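Local atomic coordinates of exopolyphosphatase (Aquifex aeolicus, PDB entry 1T6C), a protein that probably hydrolyses phosphoanhydride bonds, as an actin-like-fold member of the exopolyphosphatase/guanosine pentaphosphate phosphohydrolase family, and binds calcium. Residues 221-226 and 245-250; 258-261 and 265-268. One frame throughout, in Å; residues are numbered along the deposited sequence.

Contact 1. Residues 221-226 and 245-250; sequences ALEYNV and KKWFDT
The indole of Trp247 carries this contact, with Leu222 over one face and the carboxylate of Glu223 at its edge. CB of Leu222 sits over the six-membered ring, 3.9 Å from its centroid, a CH-pi contact offset toward CZ2 and CH2. One methyl carbon, CD1, extends the apolar cover to CZ3 at 4.0 Å. At the pyrrole edge, NE1 of Trp247 donates to OE1 of Glu223 over 2.8 Å with an N-H...O angle of 154°. The acceptor stays near the ring plane and offers its anti lone pair, while the carboxylate itself stands almost perpendicular to the indole, 84° between planes. Glu223 gets there with CG anti to the backbone N (chi1 177°) and a bend at chi2. Its other oxygen, OE2, is taken by Gln243, one turn before Trp247, so both carboxylate oxygens are engaged by helix 241-251. The ring of Phe263 meets the indole edge-to-face. Were Trp247 replaced by alanine, Leu222 would probably lose its aromatic cover, a gap would open between the helices, and OE1 of Glu223 would be left without its N-H donor. Just beyond, helix 214-223 ends: Asn225, with positive phi, is the C' residue of a Schellman motif, in which Val226 N bonds to Ala221 O at 2.9 Å and Asn225 N more weakly to Leu222 O. The arrangement is helix-to-helix packing through one tryptophan, at a Schellman-terminated helix end in an actin-like domain and away from the calcium site.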
loop_
_atom_site.group_PDB
_atom_site.type_symbol
_atom_site.label_atom_id
_atom_site.label_comp_id
_atom_site.label_asym_id
_atom_site.label_seq_id
_atom_site.Cartn_x
_atom_site.Cartn_y
_atom_site.Cartn_z
ATOM N N ALA A 221 6.186 9.356 -10.954
ATOM C CA ALA A 221 7.517 9.264 -11.549
ATOM C C ALA A 221 7.450 9.428 -13.062
ATOM O O ALA A 221 8.291 10.075 -13.656
ATOM C CB ALA A 221 8.173 7.926 -11.190
ATOM N N LEU A 222 6.464 8.820 -13.705
ATOM C CA LEU A 222 6.294 8.982 -15.155
ATOM C C LEU A 222 5.981 10.438 -15.531
ATOM O O LEU A 222 6.654 11.025 -16.422
ATOM C CB LEU A 222 5.199 8.026 -15.662
ATOM C CG LEU A 222 5.496 6.531 -15.593
ATOM C CD1 LEU A 222 4.259 5.730 -15.937
ATOM C CD2 LEU A 222 6.629 6.160 -16.537
ATOM N N GLU A 223 5.017 11.038 -14.843
ATOM C CA GLU A 223 4.587 12.417 -15.159
ATOM C C GLU A 223 5.722 13.427 -15.025
ATOM O O GLU A 223 5.894 14.294 -15.884
ATOM C CB GLU A 223 3.405 12.821 -14.296
ATOM C CG GLU A 223 2.944 14.247 -14.519
ATOM C CD GLU A 223 2.460 14.523 -15.922
ATOM O OE1 GLU A 223 2.064 13.581 -16.651
ATOM O OE2 GLU A 223 2.484 15.699 -16.315
ATOM N N TYR A 224 6.532 13.257 -13.985
ATOM C CA TYR A 224 7.563 14.194 -13.624
ATOM C C TYR A 224 8.963 13.773 -14.055
ATOM O O TYR A 224 9.934 14.415 -13.666
ATOM C CB TYR A 224 7.467 14.512 -12.136
ATOM C CG TYR A 224 6.202 15.294 -11.857
ATOM C CD1 TYR A 224 6.070 16.606 -12.316
ATOM C CD2 TYR A 224 5.089 14.699 -11.243
ATOM C CE1 TYR A 224 4.888 17.327 -12.091
ATOM C CE2 TYR A 224 3.915 15.424 -11.023
ATOM C CZ TYR A 224 3.825 16.735 -11.440
ATOM O OH TYR A 224 2.663 17.455 -11.274
ATOM N N ASN A 225 9.064 12.740 -14.894
ATOM C CA ASN A 225 10.354 12.334 -15.469
ATOM C C ASN A 225 11.387 12.005 -14.427
ATOM O O ASN A 225 12.549 12.409 -14.526
ATOM C CB ASN A 225 10.898 13.423 -16.405
ATOM C CG ASN A 225 9.946 13.762 -17.501
ATOM O OD1 ASN A 225 9.544 12.890 -18.246
ATOM N ND2 ASN A 225 9.583 15.044 -17.613
ATOM N N VAL A 226 10.940 11.264 -13.412
ATOM C CA VAL A 226 11.794 10.825 -12.308
ATOM C C VAL A 226 12.310 9.426 -12.633
ATOM O O VAL A 226 11.567 8.416 -12.672
ATOM C CB VAL A 226 11.048 10.780 -10.968
ATOM C CG1 VAL A 226 12.010 10.394 -9.846
ATOM C CG2 VAL A 226 10.430 12.160 -10.671
ATOM N N LYS A 245 -5.717 11.127 -16.621
ATOM C CA LYS A 245 -6.464 10.698 -17.816
ATOM C C LYS A 245 -5.523 10.431 -18.992
ATOM O O LYS A 245 -5.642 9.418 -19.696
ATOM C CB LYS A 245 -7.523 11.740 -18.227
ATOM C CG LYS A 245 -8.404 11.254 -19.370
ATOM C CD LYS A 245 -9.329 12.300 -19.932
ATOM C CE LYS A 245 -10.089 11.772 -21.152
ATOM N NZ LYS A 245 -9.216 11.575 -22.345
ATOM N N LYS A 246 -4.568 11.311 -19.207
ATOM C CA LYS A 246 -3.643 11.137 -20.320
ATOM C C LYS A 246 -2.794 9.877 -20.160
ATOM O O LYS A 246 -2.569 9.158 -21.141
ATOM C CB LYS A 246 -2.815 12.393 -20.533
ATOM C CG LYS A 246 -3.633 13.441 -21.249
ATOM C CD LYS A 246 -2.970 14.808 -21.179
ATOM C CE LYS A 246 -2.640 15.366 -22.554
ATOM N NZ LYS A 246 -1.847 16.627 -22.399
ATOM N N TRP A 247 -2.389 9.554 -18.928
ATOM C CA TRP A 247 -1.659 8.287 -18.686
ATOM C C TRP A 247 -2.538 7.055 -18.872
ATOM O O TRP A 247 -2.076 6.012 -19.377
ATOM C CB TRP A 247 -0.984 8.282 -17.301
ATOM C CG TRP A 247 0.244 9.109 -17.302
ATOM C CD1 TRP A 247 0.412 10.341 -16.759
ATOM C CD2 TRP A 247 1.454 8.811 -17.996
ATOM N NE1 TRP A 247 1.667 10.821 -17.050
ATOM C CE2 TRP A 247 2.331 9.890 -17.809
ATOM C CE3 TRP A 247 1.905 7.707 -18.741
ATOM C CZ2 TRP A 247 3.595 9.921 -18.352
ATOM C CZ3 TRP A 247 3.162 7.745 -19.262
ATOM C CH2 TRP A 247 3.993 8.833 -19.067
ATOM N N PHE A 248 -3.794 7.125 -18.432
ATOM C CA PHE A 248 -4.737 6.051 -18.695
ATOM C C PHE A 248 -4.870 5.813 -20.207
ATOM O O PHE A 248 -4.767 4.703 -20.693
ATOM C CB PHE A 248 -6.113 6.318 -18.068
ATOM C CG PHE A 248 -7.003 5.119 -18.130
ATOM C CD1 PHE A 248 -7.018 4.191 -17.097
ATOM C CD2 PHE A 248 -7.789 4.874 -19.240
ATOM C CE1 PHE A 248 -7.785 3.026 -17.178
ATOM C CE2 PHE A 248 -8.557 3.756 -19.304
ATOM C CZ PHE A 248 -8.553 2.825 -18.271
ATOM N N ASP A 249 -5.048 6.886 -20.955
ATOM C CA ASP A 249 -5.203 6.782 -22.392
ATOM C C ASP A 249 -3.945 6.244 -23.091
ATOM O O ASP A 249 -4.047 5.525 -24.088
ATOM C CB ASP A 249 -5.602 8.130 -22.967
ATOM C CG ASP A 249 -7.016 8.523 -22.607
ATOM O OD1 ASP A 249 -7.843 7.684 -22.138
ATOM O OD2 ASP A 249 -7.349 9.721 -22.712
ATOM N N THR A 250 -2.773 6.527 -22.531
ATOM C CA THR A 250 -1.510 6.038 -23.048
ATOM C C THR A 250 -1.411 4.547 -22.826
ATOM O O THR A 250 -1.177 3.774 -23.755
ATOM C CB THR A 250 -0.365 6.773 -22.325
ATOM O OG1 THR A 250 -0.359 8.139 -22.767
ATOM C CG2 THR A 250 0.991 6.253 -22.675
#

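Contact 2. Residues 258-261 and 265-268; sequences ERSK and QVED
Arg259 and Ser260 of helix 256-262 meet the returning chain at Val266 and Asp268, and the two do so differently. Arg259 offers mainly backbone: its carbonyl O lies 4.3 Å from CB of Val266, a loose van der Waals approach. Its guanidinium leads away from Val266 and is gripped by main-chain carbonyls, NE bonding to Ile254 O and NH1 to Ala271 O, so this buried arginine joins the chain just ahead of the helix to the loop beyond Asp268.

Ser260 follows and makes the polar link. Its CB points at the loop, and OG, held beside the backbone N, donates to O of Val266 over 2.9 Å. The hydroxyl comes from above the carbonyl plane, 57° out of it, with a C=O...O angle of 123°, and therefore does not lie on a lone pair. CG1 of Val266 packs against the same OG at 3.7 Å, bringing the valine's branch and carbonyl together at one hydroxyl. This describes one of two deposited conformers of Ser260, so the bond may not be constantly made. Farther along, OD1 of Asp268 approaches CB of Ser260 to 3.2 Å. CG of Asp268 lies beside its own backbone N (chi1 -69°), which brings the carboxylate round toward the serine.

The exit from a short helix is thus tied to the extended chain after it by one side-chain-to-backbone bond. Ala271 lies against both Ser260 and Val266. Glu267 turns away from the helix to form salt bridges with Arg269 and Arg270. The whole unit links helix 256-262, which comes after helix 241-251, to the loop leading into helix 274-288.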
loop_
_atom_site.group_PDB
_atom_site.type_symbol
_atom_site.label_atom_id
_atom_site.label_comp_id
_atom_site.label_asym_id
_atom_site.label_seq_id
_atom_site.Cartn_x
_atom_site.Cartn_y
_atom_site.Cartn_z
ATOM N N GLU A 258 4.842 -4.649 -23.515
ATOM C CA GLU A 258 5.562 -3.501 -24.038
ATOM C C GLU A 258 5.648 -2.365 -23.034
ATOM O O GLU A 258 6.461 -1.481 -23.172
ATOM C CB GLU A 258 4.843 -3.053 -25.322
ATOM C CG GLU A 258 5.362 -1.814 -25.997
ATOM C CD GLU A 258 6.751 -1.929 -26.587
ATOM O OE1 GLU A 258 7.284 -3.072 -26.722
ATOM O OE2 GLU A 258 7.306 -0.843 -26.899
ATOM N N ARG A 259 4.807 -2.389 -21.998
ATOM C CA ARG A 259 4.687 -1.240 -21.117
ATOM C C ARG A 259 6.006 -0.921 -20.401
ATOM O O ARG A 259 6.365 0.243 -20.328
ATOM C CB ARG A 259 3.543 -1.423 -20.122
ATOM C CG ARG A 259 2.204 -1.358 -20.778
ATOM C CD ARG A 259 1.056 -1.623 -19.833
ATOM N NE ARG A 259 -0.211 -1.599 -20.552
ATOM C CZ ARG A 259 -1.350 -2.086 -20.086
ATOM N NH1 ARG A 259 -1.402 -2.594 -18.861
ATOM N NH2 ARG A 259 -2.462 -2.017 -20.825
ATOM N N SER A 260 6.676 -1.930 -19.841
ATOM C CA SER A 260 7.917 -1.672 -19.090
ATOM C C SER A 260 9.063 -1.381 -20.038
ATOM O O SER A 260 10.092 -0.843 -19.635
ATOM C CB SER A 260 8.305 -2.867 -18.215
ATOM O OG SER A 260 7.286 -3.229 -17.301
ATOM N N LYS A 261 8.930 -1.798 -21.290
ATOM C CA LYS A 261 9.935 -1.459 -22.283
ATOM C C LYS A 261 9.845 0.010 -22.667
ATOM O O LYS A 261 10.861 0.680 -22.802
ATOM C CB LYS A 261 9.752 -2.311 -23.531
ATOM C CG LYS A 261 9.910 -3.800 -23.272
ATOM C CD LYS A 261 9.666 -4.565 -24.558
ATOM C CE LYS A 261 10.020 -6.036 -24.470
ATOM N NZ LYS A 261 9.419 -6.739 -25.653
ATOM N N GLN A 265 10.098 3.002 -15.725
ATOM C CA GLN A 265 9.701 3.037 -14.321
ATOM C C GLN A 265 8.641 2.005 -13.972
ATOM O O GLN A 265 8.502 1.619 -12.808
ATOM C CB GLN A 265 9.230 4.435 -13.944
ATOM C CG GLN A 265 10.329 5.472 -14.100
ATOM C CD GLN A 265 10.203 6.288 -15.375
ATOM O OE1 GLN A 265 9.937 5.737 -16.470
ATOM N NE2 GLN A 265 10.333 7.618 -15.245
ATOM N N VAL A 266 7.901 1.540 -14.977
ATOM C CA VAL A 266 6.924 0.465 -14.765
ATOM C C VAL A 266 7.601 -0.864 -14.487
ATOM O O VAL A 266 8.311 -1.374 -15.352
ATOM C CB VAL A 266 5.980 0.336 -16.006
ATOM C CG1 VAL A 266 4.943 -0.740 -15.782
ATOM C CG2 VAL A 266 5.305 1.703 -16.258
ATOM N N GLU A 267 7.386 -1.419 -13.299
ATOM C CA GLU A 267 7.905 -2.766 -13.021
ATOM C C GLU A 267 7.213 -3.796 -13.882
ATOM O O GLU A 267 5.995 -3.781 -14.000
ATOM C CB GLU A 267 7.699 -3.134 -11.562
ATOM C CG GLU A 267 8.549 -2.329 -10.608
ATOM C CD GLU A 267 8.184 -2.571 -9.164
ATOM O OE1 GLU A 267 7.262 -3.391 -8.867
ATOM O OE2 GLU A 267 8.828 -1.928 -8.319
ATOM N N ASP A 268 8.000 -4.739 -14.419
ATOM C CA ASP A 268 7.514 -5.855 -15.246
ATOM C C ASP A 268 6.326 -6.545 -14.572
ATOM O O ASP A 268 5.300 -6.829 -15.215
ATOM C CB ASP A 268 8.622 -6.906 -15.435
ATOM C CG ASP A 268 9.785 -6.415 -16.312
ATOM O OD1 ASP A 268 9.534 -5.653 -17.269
ATOM O OD2 ASP A 268 10.991 -6.742 -16.127
#

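From the N terminus, the chain reaches contact 1 at the end of helix 214-223, runs through helix 231-234 and strand 238-240, and closes that loop on helix 241-251. Contact 2 opens only afterwards: after helix 256-262 the chain turns back within a few residues, so that 265-268 lies against 258-261, closing a much shorter loop. The two are therefore in series, neither nested nor crossed, with centres about 13 Å apart. They nevertheless touch, because Gln265 reaches back to the first segment of contact 1, where its NE2 lies 3.0 Å from O of Val226, a probable hydrogen bond. Together they tie helices 214-223, 241-251 and 256-262 to the approach to helix 274-288.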